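Local structure of uncharacterized protein (5HBA) at residues S68-A71 with P72-L76. The protein is complement C1q subunit A of zebrafish, whose globular domain probably recognises targets for the complement pathway of innate immunity. Residues are numbered along the deposited sequence; the frame is centred on the assembly and turned at random.
Sequences STSA and PPVSL
Ser68 and Val74 face each other where the chain turns from strand 62-68 into strand 75-80, their CA atoms 5.2 Å apart and the amide N of Ser68 donating to the carbonyl O of Val74 at 3.2 Å. In a regular antiparallel pair the return bond would run from Val74 N to Ser68 O; here the serine hydroxyl takes its place, Val74 N lying 3.1 Å from Ser68 OG with an angle of 147° at the hydrogen. The torsion of Ser68 (chi1 74°) sets OG between its own N and carbonyl carbon, beside Val74 N. From there OG also meets Ser70 OG at 2.7 Å in a hydrogen bond whose direction is open, and it lies against Val74 CB and CG2. Serine suits this buried spot because one small hydroxyl can serve a backbone amide and a second hydroxyl together; an alanine here would probably leave Val74 N and Ser70 OG without this shared partner. At the far end, the cis peptide between Ala71 and Pro72 sits at the centre of a type VIb turn, Ser70 to Pro73, and proline is the residue that most readily accepts that form. Pro73, with no N-H to bond back to Ser70 O, lays its CA 3.1 Å from that oxygen in a CH...O contact, while its CB rests near Ser68 O. Val74 turns its branched side chain onto Leu96 of strand 87-98, joining the loop to the other sheet of the C1q jelly roll, and Thr69 is tied to Lys103 at the start of strand 103-109. Two prolines and a serine hydroxyl bridge thus shape a connection in which side-chain chemistry replaces part of the usual backbone pairing.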
loop_
_atom_site.group_PDB
_atom_site.type_symbol
_atom_site.label_atom_id
_atom_site.label_comp_id
_atom_site.label_asym_id
_atom_site.label_seq_id
_atom_site.Cartn_x
_atom_site.Cartn_y
_atom_site.Cartn_z
ATOM N N SER A 68 -15.419 -1.162 -8.695
ATOM C CA SER A 68 -15.271 -1.226 -10.157
ATOM C C SER A 68 -16.605 -1.532 -10.845
ATOM O O SER A 68 -17.517 -2.087 -10.224
ATOM C CB SER A 68 -14.285 -2.325 -10.559
ATOM O OG SER A 68 -14.878 -3.608 -10.397
ATOM N N THR A 69 -16.711 -1.192 -12.131
ATOM C CA THR A 69 -17.862 -1.625 -12.925
ATOM C C THR A 69 -17.522 -2.856 -13.752
ATOM O O THR A 69 -18.237 -3.182 -14.697
ATOM C CB THR A 69 -18.367 -0.536 -13.891
ATOM O OG1 THR A 69 -17.281 -0.059 -14.695
ATOM C CG2 THR A 69 -18.988 0.624 -13.125
ATOM N N SER A 70 -16.424 -3.528 -13.416
ATOM C CA SER A 70 -16.074 -4.760 -14.116
ATOM C C SER A 70 -17.059 -5.863 -13.725
ATOM O O SER A 70 -17.854 -5.681 -12.798
ATOM C CB SER A 70 -14.620 -5.156 -13.841
ATOM O OG SER A 70 -14.338 -5.226 -12.447
ATOM N N ALA A 71 -17.057 -6.978 -14.454
ATOM C CA ALA A 71 -17.920 -8.107 -14.091
ATOM C C ALA A 71 -17.091 -9.363 -13.838
ATOM O O ALA A 71 -16.276 -9.755 -14.679
ATOM C CB ALA A 71 -18.977 -8.357 -15.152
ATOM N N PRO A 72 -17.265 -9.987 -12.660
ATOM C CA PRO A 72 -18.139 -9.553 -11.560
ATOM C C PRO A 72 -17.571 -8.310 -10.879
ATOM O O PRO A 72 -16.357 -8.080 -10.960
ATOM C CB PRO A 72 -18.128 -10.752 -10.607
ATOM C CG PRO A 72 -16.840 -11.456 -10.897
ATOM C CD PRO A 72 -16.556 -11.241 -12.354
ATOM N N PRO A 73 -18.433 -7.505 -10.238
ATOM C CA PRO A 73 -17.937 -6.204 -9.785
ATOM C C PRO A 73 -17.103 -6.343 -8.518
ATOM O O PRO A 73 -17.230 -7.336 -7.796
ATOM C CB PRO A 73 -19.225 -5.405 -9.517
ATOM C CG PRO A 73 -20.389 -6.421 -9.629
ATOM C CD PRO A 73 -19.776 -7.788 -9.708
ATOM N N VAL A 74 -16.234 -5.372 -8.272
ATOM C CA VAL A 74 -15.411 -5.391 -7.078
ATOM C C VAL A 74 -15.967 -4.381 -6.104
ATOM O O VAL A 74 -16.343 -3.270 -6.492
ATOM C CB VAL A 74 -13.943 -5.053 -7.404
ATOM C CG1 VAL A 74 -13.124 -4.845 -6.125
ATOM C CG2 VAL A 74 -13.342 -6.157 -8.250
ATOM N N SER A 75 -16.037 -4.773 -4.836
ATOM C CA SER A 75 -16.374 -3.841 -3.764
ATOM C C SER A 75 -15.599 -4.250 -2.512
ATOM O O SER A 75 -15.992 -5.189 -1.811
ATOM C CB SER A 75 -17.886 -3.860 -3.505
ATOM O OG SER A 75 -18.261 -2.843 -2.594
ATOM N N LEU A 76 -14.474 -3.580 -2.259
ATOM C CA LEU A 76 -13.635 -3.910 -1.099
ATOM C C LEU A 76 -13.630 -2.741 -0.121
ATOM O O LEU A 76 -13.404 -1.597 -0.527
ATOM C CB LEU A 76 -12.196 -4.213 -1.534
ATOM C CG LEU A 76 -11.986 -5.379 -2.492
ATOM C CD1 LEU A 76 -10.566 -5.352 -2.989
ATOM C CD2 LEU A 76 -12.291 -6.716 -1.787
#